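Aminopeptidase C (Lactobacillus rhamnosus, PDB 4K7C) is a papain-like cysteine peptidase that probably acts as an aminopeptidase, cutting amino acids one at a time from the free N-terminal end of peptides. Local coordinates at residues H275-E280 against K432-A437; G139-M144 against V291-L296; F87-F92 against F228-D233. All blocks are in the same frame, centred on the assembly; numbering follows the deposited sequence. Where two conformers were deposited one is given.

Contact 1. Residues H275-E280 against K432-A437; sequences HLYTVE and KPTVLA
In Tyr277, CG is anti to the carbonyl carbon (chi1 -60°), which lays the ring beside Thr434. Thr434 turns CG2 anti to its own backbone N and OG1 beside that N, so its CB, with CG2, rests obliquely against the ring. Tyr277 CD1 is 3.6 Å from Thr434 CB. Leu436 has the same first rotation as Tyr277. It brings CD1 to 3.8 Å from Tyr277 CB and also to Val279, on the same side of the strands.

Thr278 points to the other side. Its CG2 takes the crowded position between N and carbonyl carbon and meets Pro433 CG at 3.6 Å. Val435 CG2 lies alongside that methyl. The hydroxyl of Thr278 binds the carbonyl of Val291.

The backbones form a short parallel strand pair. Thr278 bonds to Thr434 and Leu436, on either side of Val435; Thr434 bonds in the same way to Leu276 and Thr278, on either side of Tyr277. Thr434 N gives to Leu276 O, the most bent of the four bonds at 147°. Thr278 N gives to Thr434 O at 2.8 Å, Leu436 N to Thr278 O at 2.7 Å, and Glu280 N to Leu436 O at 2.8 Å. These last three are nearly straight. Two waters join Thr434 OG1 to Leu276 O and to Tyr277 OH, respectively; that phenol also binds Pro272 O.

Strand 275-279 lies between strand 434-436 and the antiparallel strand 293-295, where the backbones of His275 and Tyr277 bond to Asn295 and His293. Glu429, at the end of helix 420-429, binds His275 ND1 and Leu276 N, just where the pair begins.

Contact 2. Residues G139-M144 against V291-L296; sequences GGQWDM and VRHLNL
The papain-like fold joins a helical part to a beta part, and here the start of helix 142-152 meets the chain leading into strand 293-295. Gln141 is the N-cap residue and Asp143 sits in the first turn.

The side chain of Asp143 makes the main join. Its CB packs on Val291 CA at 3.9 Å. CG lies beside the next peptide, and OD2 accepts Arg292 N at 2.9 Å. The N-H points almost straight at OD2 (171°) but comes from above the carboxylate plane. OD1 takes a water at 2.6 Å, and that water also gives to Arg292 O. One carboxylate therefore holds both the N-H and, through water, the C=O of Arg292. The nearby helix start would probably favour its negative charge.

Gln141 reaches out extended beyond CG and meets His293 at the ring edge, with amide and ring nearly coplanar. His293 NE2 gives a weak bond to Gln141 OE1, short at 2.7 Å but bent to 126°. The other ring nitrogen pairs with Ser262, and Gln141 NE2 binds Met442 O. Gly140 pairs through its backbone with the last residue, Ala446, so the C-terminal tail runs past this site. In relatives of the bleomycin hydrolase type that tail enters the active-site cleft.

The two branches of Val291 part: CG1 lies near Gln141 OE1, and CG2 touches CG of selenomethionine Met144 at 4.2 Å. The guanidinium of Arg292 forms a salt bridge with Glu290. The carbonyl of Val291, already bound by Thr278 OG1, also accepts Arg292 NH1, 3.0 Å from Val291 O and above the carbonyl plane.

Contact 3. Residues F87-F92 against F228-D233; sequences FKIKDF and FEYRDD
Lys88 O takes one hydrogen bond, from Asp233 N at 2.7 Å and bent to 131°, and one weaker CA-H...O contact, from Asp232 CA at 3.1 Å. Asp233 turns back on the loop: its OD1 accepts Lys90 N at 2.9 Å through the syn lone pair. This ties the second residue of the type II turn from Ile89 to Phe92, which Phe92 N closes by bonding to Ile89 O.

Ile89 sends CD1 over one face of the Tyr230 ring, 3.8 Å from its centroid and 17° off the normal, a CH-pi contact. Tyr230 OH shares a water with Phe87 O. The ring also stacks on His238 of the paired strand 237-243. An alanine here removes the ring and the hydroxyl, and would probably cost Ile89 its CH-pi partner and loosen the water at Phe87 O. Phe92 and Phe228 meet tip to tip, with Phe92 CE1 3.7 Å from Phe228 CZ and planes at 62°.

Arg231 bonds to Lys235 O of its own chain and to Phe52 O of a second subunit. One backbone bond, one backbone-to-carboxylate bond and apolar packing thus join loop and hairpin; the lysine ammonium groups do not touch the aspartates.

Overall arrangement
Contacts 1 and 2 share one region of the fold. Strands 275-279 and 293-295 are neighbours in the same sheet, and the contact centres are about 10 Å apart. Contact 2 is buried and lies closer to the chain centre. It relies on side chains, a carboxylate and an amide, that meet backbone and ring. Contact 1 is partly buried, and its direct hydrogen bonds between the strands are all main-chain, as befits a strand pair. Contact 3 stands apart, about 41 Å from contact 1 between centres and on the opposite side of the chain centre. It mixes a loop, a hairpin strand and aromatic rings near the surface, and it alone borders another subunit.

Contact 1. Residues H275-E280 against K432-A437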
loop_
_atom_site.group_PDB
_atom_site.type_symbol
_atom_site.label_atom_id
_atom_site.label_comp_id
_atom_site.label_asym_id
_atom_site.label_seq_id
_atom_site.Cartn_x
_atom_site.Cartn_y
_atom_site.Cartn_z
ATOM N N HIS A 275 3.786 -23.651 -49.576
ATOM C CA HIS A 275 5.022 -23.108 -50.003
ATOM C C HIS A 275 5.737 -22.485 -48.813
ATOM O O HIS A 275 5.128 -22.113 -47.815
ATOM C CB HIS A 275 4.818 -22.010 -51.080
ATOM C CG HIS A 275 4.152 -22.511 -52.346
ATOM N ND1 HIS A 275 4.815 -23.321 -53.267
ATOM C CD2 HIS A 275 2.870 -22.447 -52.763
ATOM C CE1 HIS A 275 3.977 -23.679 -54.228
ATOM N NE2 HIS A 275 2.789 -23.165 -53.954
ATOM N N LEU A 276 7.023 -22.277 -49.008
ATOM C CA LEU A 276 7.824 -21.540 -48.083
ATOM C C LEU A 276 8.007 -20.095 -48.374
ATOM O O LEU A 276 8.190 -19.648 -49.546
ATOM C CB LEU A 276 9.225 -22.116 -47.998
ATOM C CG LEU A 276 9.355 -23.446 -47.344
ATOM C CD1 LEU A 276 10.843 -23.821 -47.362
ATOM C CD2 LEU A 276 8.841 -23.481 -45.903
ATOM N N TYR A 277 8.025 -19.340 -47.274
ATOM C CA TYR A 277 8.166 -17.901 -47.306
ATOM C C TYR A 277 9.247 -17.408 -46.398
ATOM O O TYR A 277 9.497 -18.011 -45.352
ATOM C CB TYR A 277 6.800 -17.206 -46.901
ATOM C CG TYR A 277 5.686 -17.554 -47.812
ATOM C CD1 TYR A 277 5.393 -16.731 -48.891
ATOM C CD2 TYR A 277 4.969 -18.710 -47.657
ATOM C CE1 TYR A 277 4.402 -17.076 -49.798
ATOM C CE2 TYR A 277 3.979 -19.084 -48.550
ATOM C CZ TYR A 277 3.693 -18.226 -49.622
ATOM O OH TYR A 277 2.736 -18.673 -50.509
ATOM N N THR A 278 9.927 -16.333 -46.801
ATOM C CA THR A 278 10.810 -15.598 -45.926
ATOM C C THR A 278 10.498 -14.124 -46.013
ATOM O O THR A 278 9.697 -13.704 -46.850
ATOM C CB THR A 278 12.319 -15.908 -46.220
ATOM O OG1 THR A 278 13.148 -15.452 -45.143
ATOM C CG2 THR A 278 12.803 -15.231 -47.529
ATOM N N VAL A 279 11.169 -13.324 -45.194
ATOM C CA VAL A 279 10.954 -11.904 -45.098
ATOM C C VAL A 279 12.236 -11.181 -45.344
ATOM O O VAL A 279 13.252 -11.375 -44.612
ATOM C CB VAL A 279 10.366 -11.540 -43.731
ATOM C CG1 VAL A 279 10.120 -10.040 -43.583
ATOM C CG2 VAL A 279 9.048 -12.279 -43.537
ATOM N N GLU A 280 12.209 -10.307 -46.355
ATOM C CA GLU A 280 13.382 -9.577 -46.729
ATOM C C GLU A 280 13.994 -8.796 -45.580
ATOM O O GLU A 280 13.295 -8.109 -44.846
ATOM C CB GLU A 280 13.129 -8.624 -47.905
ATOM C CG GLU A 280 14.319 -7.757 -48.256
ATOM C CD GLU A 280 14.077 -6.790 -49.411
ATOM O OE1 GLU A 280 12.901 -6.637 -49.886
ATOM O OE2 GLU A 280 15.120 -6.189 -49.856
ATOM N N LYS A 432 15.031 -21.389 -52.305
ATOM C CA LYS A 432 14.293 -20.429 -53.154
ATOM C C LYS A 432 12.912 -20.072 -52.555
ATOM O O LYS A 432 11.913 -20.272 -53.166
ATOM C CB LYS A 432 14.082 -21.031 -54.568
ATOM C CG LYS A 432 13.418 -22.414 -54.521
ATOM C CD LYS A 432 13.022 -23.041 -55.866
ATOM C CE LYS A 432 11.779 -23.919 -55.684
ATOM N NZ LYS A 432 11.518 -24.943 -56.736
ATOM N N PRO A 433 12.862 -19.627 -51.297
ATOM C CA PRO A 433 11.533 -19.281 -50.786
ATOM C C PRO A 433 10.921 -18.030 -51.504
ATOM O O PRO A 433 11.611 -17.176 -52.007
ATOM C CB PRO A 433 11.826 -19.040 -49.301
ATOM C CG PRO A 433 13.185 -18.369 -49.339
ATOM C CD PRO A 433 13.943 -19.179 -50.398
ATOM N N THR A 434 9.616 -17.852 -51.420
ATOM C CA THR A 434 9.039 -16.560 -51.744
ATOM C C THR A 434 9.455 -15.495 -50.692
ATOM O O THR A 434 9.283 -15.694 -49.475
ATOM C CB THR A 434 7.517 -16.683 -51.751
ATOM O OG1 THR A 434 7.118 -17.763 -52.620
ATOM C CG2 THR A 434 6.847 -15.385 -52.148
ATOM N N VAL A 435 9.980 -14.386 -51.186
ATOM C CA VAL A 435 10.550 -13.356 -50.355
ATOM C C VAL A 435 9.463 -12.310 -50.157
ATOM O O VAL A 435 9.027 -11.735 -51.075
ATOM C CB VAL A 435 11.844 -12.800 -50.934
ATOM C CG1 VAL A 435 12.429 -11.686 -50.069
ATOM C CG2 VAL A 435 12.884 -13.926 -51.110
ATOM N N LEU A 436 8.958 -12.198 -48.945
ATOM C CA LEU A 436 8.015 -11.149 -48.593
ATOM C C LEU A 436 8.766 -9.852 -48.336
ATOM O O LEU A 436 9.941 -9.843 -47.949
ATOM C CB LEU A 436 7.235 -11.582 -47.369
ATOM C CG LEU A 436 6.511 -12.927 -47.543
ATOM C CD1 LEU A 436 6.014 -13.506 -46.228
ATOM C CD2 LEU A 436 5.413 -12.835 -48.591
ATOM N N ALA A 437 8.055 -8.747 -48.494
ATOM C CA ALA A 437 8.563 -7.415 -48.184
ATOM C C ALA A 437 8.903 -7.258 -46.672
ATOM O O ALA A 437 8.342 -7.866 -45.824
ATOM C CB ALA A 437 7.499 -6.360 -48.606
HETATM O O HOH W 1 7.723 -20.379 -52.622
HETATM O O HOH W 2 4.444 -18.423 -52.886
#

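Contact 2. Residues G139-M144 against V291-L296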
loop_
_atom_site.group_PDB
_atom_site.type_symbol
_atom_site.label_atom_id
_atom_site.label_comp_id
_atom_site.label_asym_id
_atom_site.label_seq_id
_atom_site.Cartn_x
_atom_site.Cartn_y
_atom_site.Cartn_z
ATOM N N GLY A 139 11.866 -8.259 -29.786
ATOM C CA GLY A 139 11.204 -9.379 -30.353
ATOM C C GLY A 139 11.947 -10.190 -31.413
ATOM O O GLY A 139 12.922 -9.720 -32.048
ATOM N N GLY A 140 11.314 -11.313 -31.745
ATOM C CA GLY A 140 11.850 -12.173 -32.779
ATOM C C GLY A 140 10.904 -13.259 -33.251
ATOM O O GLY A 140 9.671 -13.194 -33.074
ATOM N N GLN A 141 11.474 -14.236 -33.953
ATOM C CA GLN A 141 10.745 -15.378 -34.443
ATOM C C GLN A 141 11.566 -16.648 -34.144
ATOM O O GLN A 141 12.777 -16.570 -33.844
ATOM C CB GLN A 141 10.473 -15.183 -35.964
ATOM C CG GLN A 141 9.850 -13.849 -36.320
ATOM C CD GLN A 141 9.136 -13.815 -37.668
ATOM O OE1 GLN A 141 8.933 -14.844 -38.309
ATOM N NE2 GLN A 141 8.725 -12.641 -38.082
ATOM N N TRP A 142 10.906 -17.804 -34.234
ATOM C CA TRP A 142 11.458 -19.100 -33.849
ATOM C C TRP A 142 12.831 -19.370 -34.508
ATOM O O TRP A 142 13.775 -19.717 -33.824
ATOM C CB TRP A 142 10.492 -20.232 -34.230
ATOM C CG TRP A 142 11.149 -21.551 -34.010
ATOM C CD1 TRP A 142 11.892 -22.272 -34.918
ATOM C CD2 TRP A 142 11.230 -22.291 -32.777
ATOM N NE1 TRP A 142 12.415 -23.388 -34.329
ATOM C CE2 TRP A 142 12.016 -23.438 -33.023
ATOM C CE3 TRP A 142 10.694 -22.113 -31.505
ATOM C CZ2 TRP A 142 12.275 -24.406 -32.021
ATOM C CZ3 TRP A 142 10.915 -23.085 -30.541
ATOM C CH2 TRP A 142 11.732 -24.207 -30.789
ATOM N N ASP A 143 12.957 -19.117 -35.802
ATOM C CA ASP A 143 14.193 -19.474 -36.521
ATOM C C ASP A 143 15.362 -18.608 -36.060
ATOM O O ASP A 143 16.509 -19.060 -36.069
ATOM C CB ASP A 143 13.986 -19.329 -38.023
ATOM C CG ASP A 143 12.935 -20.306 -38.599
ATOM O OD1 ASP A 143 12.850 -21.486 -38.184
ATOM O OD2 ASP A 143 12.156 -19.844 -39.488
HETATM N N MSE A 144 15.061 -17.373 -35.655
HETATM C CA MSE A 144 16.075 -16.498 -35.025
HETATM C C MSE A 144 16.502 -16.970 -33.663
HETATM O O MSE A 144 17.663 -16.841 -33.281
HETATM C CB MSE A 144 15.474 -15.078 -34.952
HETATM C CG MSE A 144 15.375 -14.466 -36.336
HETATM SE SE MSE A 144 14.156 -12.904 -36.354
HETATM C CE MSE A 144 15.121 -11.649 -35.198
ATOM N N VAL A 291 14.921 -17.138 -41.692
ATOM C CA VAL A 291 13.493 -17.394 -41.420
ATOM C C VAL A 291 12.894 -18.136 -42.630
ATOM O O VAL A 291 13.070 -17.705 -43.794
ATOM C CB VAL A 291 12.767 -16.030 -41.122
ATOM C CG1 VAL A 291 11.221 -16.155 -41.061
ATOM C CG2 VAL A 291 13.310 -15.403 -39.834
ATOM N N ARG A 292 12.195 -19.224 -42.320
ATOM C CA ARG A 292 11.388 -20.014 -43.295
ATOM C C ARG A 292 10.024 -20.419 -42.725
ATOM O O ARG A 292 9.957 -21.147 -41.730
ATOM C CB ARG A 292 12.196 -21.297 -43.641
ATOM C CG ARG A 292 13.423 -21.098 -44.539
ATOM C CD ARG A 292 13.177 -20.508 -45.930
ATOM N NE ARG A 292 14.440 -20.400 -46.656
ATOM C CZ ARG A 292 15.277 -19.381 -46.656
ATOM N NH1 ARG A 292 14.997 -18.268 -46.012
ATOM N NH2 ARG A 292 16.425 -19.462 -47.371
ATOM N N HIS A 293 8.932 -19.861 -43.271
ATOM C CA HIS A 293 7.620 -20.171 -42.859
ATOM C C HIS A 293 6.929 -20.983 -43.966
ATOM O O HIS A 293 6.938 -20.562 -45.129
ATOM C CB HIS A 293 6.798 -18.874 -42.674
ATOM C CG HIS A 293 7.283 -17.955 -41.613
ATOM N ND1 HIS A 293 7.437 -18.359 -40.306
ATOM C CD2 HIS A 293 7.510 -16.623 -41.632
ATOM C CE1 HIS A 293 7.838 -17.322 -39.580
ATOM N NE2 HIS A 293 7.906 -16.263 -40.364
ATOM N N LEU A 294 6.307 -22.062 -43.577
ATOM C CA LEU A 294 5.430 -22.880 -44.421
ATOM C C LEU A 294 3.964 -22.484 -44.141
ATOM O O LEU A 294 3.436 -22.730 -43.031
ATOM C CB LEU A 294 5.639 -24.356 -44.107
ATOM C CG LEU A 294 4.785 -25.425 -44.719
ATOM C CD1 LEU A 294 5.036 -25.355 -46.211
ATOM C CD2 LEU A 294 5.106 -26.769 -44.143
ATOM N N ASN A 295 3.327 -21.888 -45.144
ATOM C CA ASN A 295 1.941 -21.498 -45.029
ATOM C C ASN A 295 1.004 -22.630 -45.316
ATOM O O ASN A 295 1.084 -23.247 -46.393
ATOM C CB ASN A 295 1.645 -20.382 -46.006
ATOM C CG ASN A 295 0.440 -19.568 -45.573
ATOM O OD1 ASN A 295 0.068 -19.558 -44.384
ATOM N ND2 ASN A 295 -0.184 -18.916 -46.499
ATOM N N LEU A 296 0.119 -22.932 -44.362
ATOM C CA LEU A 296 -0.875 -23.979 -44.480
ATOM C C LEU A 296 -2.241 -23.467 -44.041
ATOM O O LEU A 296 -2.335 -22.537 -43.206
ATOM C CB LEU A 296 -0.504 -25.143 -43.587
ATOM C CG LEU A 296 0.843 -25.808 -43.904
ATOM C CD1 LEU A 296 1.081 -26.877 -42.879
ATOM C CD2 LEU A 296 0.821 -26.423 -45.329
HETATM O O HOH W 3 11.308 -22.804 -39.878
#

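Contact 3. Residues F87-F92 against F228-D233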
loop_
_atom_site.group_PDB
_atom_site.type_symbol
_atom_site.label_atom_id
_atom_site.label_comp_id
_atom_site.label_asym_id
_atom_site.label_seq_id
_atom_site.Cartn_x
_atom_site.Cartn_y
_atom_site.Cartn_z
ATOM N N PHE A 87 15.342 -34.983 -16.644
ATOM C CA PHE A 87 16.333 -34.933 -15.556
ATOM C C PHE A 87 15.689 -34.775 -14.208
ATOM O O PHE A 87 16.342 -34.724 -13.162
ATOM C CB PHE A 87 17.388 -33.816 -15.841
ATOM C CG PHE A 87 18.235 -34.108 -17.017
ATOM C CD1 PHE A 87 19.384 -34.887 -16.856
ATOM C CD2 PHE A 87 17.834 -33.748 -18.297
ATOM C CE1 PHE A 87 20.176 -35.202 -17.913
ATOM C CE2 PHE A 87 18.637 -34.095 -19.421
ATOM C CZ PHE A 87 19.790 -34.854 -19.208
ATOM N N LYS A 88 14.362 -34.688 -14.194
ATOM C CA LYS A 88 13.608 -34.576 -12.939
ATOM C C LYS A 88 14.053 -33.360 -12.157
ATOM O O LYS A 88 14.455 -33.400 -10.974
ATOM C CB LYS A 88 13.605 -35.890 -12.099
ATOM C CG LYS A 88 13.126 -37.127 -12.849
ATOM C CD LYS A 88 13.528 -38.403 -12.097
ATOM C CE LYS A 88 12.449 -39.484 -12.158
ATOM N NZ LYS A 88 11.375 -39.129 -11.174
ATOM N N ILE A 89 13.912 -32.218 -12.811
ATOM C CA ILE A 89 14.196 -30.938 -12.127
ATOM C C ILE A 89 12.958 -30.049 -12.259
ATOM O O ILE A 89 12.803 -29.248 -13.240
ATOM C CB ILE A 89 15.469 -30.196 -12.683
ATOM C CG1 ILE A 89 16.631 -31.164 -12.948
ATOM C CG2 ILE A 89 15.932 -29.109 -11.728
ATOM C CD1 ILE A 89 17.751 -30.562 -13.777
ATOM N N LYS A 90 12.115 -30.148 -11.226
ATOM C CA LYS A 90 10.834 -29.419 -11.210
ATOM C C LYS A 90 11.090 -27.890 -11.390
ATOM O O LYS A 90 11.920 -27.325 -10.697
ATOM C CB LYS A 90 10.074 -29.641 -9.884
ATOM C CG LYS A 90 8.581 -29.280 -10.053
ATOM C CD LYS A 90 7.765 -29.524 -8.786
ATOM C CE LYS A 90 8.024 -28.446 -7.741
ATOM N NZ LYS A 90 7.160 -28.615 -6.532
ATOM N N ASP A 91 10.346 -27.240 -12.292
ATOM C CA ASP A 91 10.413 -25.770 -12.454
ATOM C C ASP A 91 11.762 -25.203 -12.925
ATOM O O ASP A 91 12.072 -23.973 -12.801
ATOM C CB ASP A 91 9.981 -25.068 -11.171
ATOM C CG ASP A 91 8.503 -25.358 -10.815
ATOM O OD1 ASP A 91 7.713 -25.853 -11.651
ATOM O OD2 ASP A 91 8.183 -25.142 -9.608
ATOM N N PHE A 92 12.595 -26.081 -13.439
ATOM C CA PHE A 92 13.921 -25.638 -13.888
ATOM C C PHE A 92 13.776 -24.526 -14.949
ATOM O O PHE A 92 12.831 -24.558 -15.777
ATOM C CB PHE A 92 14.662 -26.783 -14.529
ATOM C CG PHE A 92 16.021 -26.363 -15.046
ATOM C CD1 PHE A 92 17.068 -26.096 -14.178
ATOM C CD2 PHE A 92 16.219 -26.214 -16.407
ATOM C CE1 PHE A 92 18.337 -25.719 -14.663
ATOM C CE2 PHE A 92 17.486 -25.848 -16.878
ATOM C CZ PHE A 92 18.508 -25.552 -16.012
ATOM N N PHE A 228 27.490 -27.148 -13.043
ATOM C CA PHE A 228 26.045 -27.216 -12.841
ATOM C C PHE A 228 25.798 -28.169 -11.665
ATOM O O PHE A 228 26.182 -29.334 -11.758
ATOM C CB PHE A 228 25.441 -27.751 -14.094
ATOM C CG PHE A 228 23.923 -27.867 -14.091
ATOM C CD1 PHE A 228 23.122 -26.888 -13.515
ATOM C CD2 PHE A 228 23.330 -28.900 -14.744
ATOM C CE1 PHE A 228 21.743 -26.999 -13.533
ATOM C CE2 PHE A 228 21.947 -28.992 -14.839
ATOM C CZ PHE A 228 21.159 -28.034 -14.224
ATOM N N GLU A 229 25.228 -27.675 -10.550
ATOM C CA GLU A 229 24.904 -28.479 -9.400
ATOM C C GLU A 229 23.373 -28.340 -9.137
ATOM O O GLU A 229 22.858 -27.236 -9.241
ATOM C CB GLU A 229 25.609 -27.907 -8.158
ATOM C CG GLU A 229 27.116 -28.044 -8.103
ATOM C CD GLU A 229 27.714 -27.554 -6.786
ATOM O OE1 GLU A 229 27.675 -28.298 -5.792
ATOM O OE2 GLU A 229 28.383 -26.472 -6.797
ATOM N N TYR A 230 22.688 -29.431 -8.890
ATOM C CA TYR A 230 21.274 -29.440 -8.632
ATOM C C TYR A 230 20.855 -30.714 -7.862
ATOM O O TYR A 230 21.620 -31.646 -7.743
ATOM C CB TYR A 230 20.456 -29.329 -9.910
ATOM C CG TYR A 230 20.565 -30.528 -10.805
ATOM C CD1 TYR A 230 21.605 -30.653 -11.753
ATOM C CD2 TYR A 230 19.638 -31.553 -10.713
ATOM C CE1 TYR A 230 21.732 -31.764 -12.530
ATOM C CE2 TYR A 230 19.746 -32.647 -11.528
ATOM C CZ TYR A 230 20.807 -32.746 -12.404
ATOM O OH TYR A 230 20.859 -33.834 -13.172
ATOM N N ARG A 231 19.667 -30.658 -7.288
ATOM C CA ARG A 231 18.981 -31.801 -6.727
ATOM C C ARG A 231 17.771 -32.096 -7.566
ATOM O O ARG A 231 16.958 -31.198 -7.896
ATOM C CB ARG A 231 18.563 -31.572 -5.273
ATOM C CG ARG A 231 19.732 -31.715 -4.362
ATOM C CD ARG A 231 19.374 -32.065 -2.951
ATOM N NE ARG A 231 20.568 -32.043 -2.089
ATOM C CZ ARG A 231 21.052 -33.120 -1.480
ATOM N NH1 ARG A 231 20.469 -34.319 -1.645
ATOM N NH2 ARG A 231 22.101 -33.024 -0.718
ATOM N N ASP A 232 17.670 -33.376 -7.966
ATOM C CA ASP A 232 16.530 -33.844 -8.711
ATOM C C ASP A 232 15.296 -33.996 -7.806
ATOM O O ASP A 232 15.386 -33.776 -6.619
ATOM C CB ASP A 232 16.859 -35.110 -9.506
ATOM C CG ASP A 232 17.095 -36.338 -8.626
ATOM O OD1 ASP A 232 16.509 -36.477 -7.527
ATOM O OD2 ASP A 232 17.789 -37.199 -9.158
ATOM N N ASP A 233 14.170 -34.348 -8.422
ATOM C CA ASP A 233 12.884 -34.435 -7.741
ATOM C C ASP A 233 12.880 -35.596 -6.745
ATOM O O ASP A 233 12.023 -35.605 -5.879
ATOM C CB ASP A 233 11.749 -34.616 -8.757
ATOM C CG ASP A 233 11.588 -33.397 -9.695
ATOM O OD1 ASP A 233 12.018 -32.311 -9.278
ATOM O OD2 ASP A 233 11.044 -33.619 -10.825
HETATM O O HOH W 4 18.966 -35.569 -12.994
#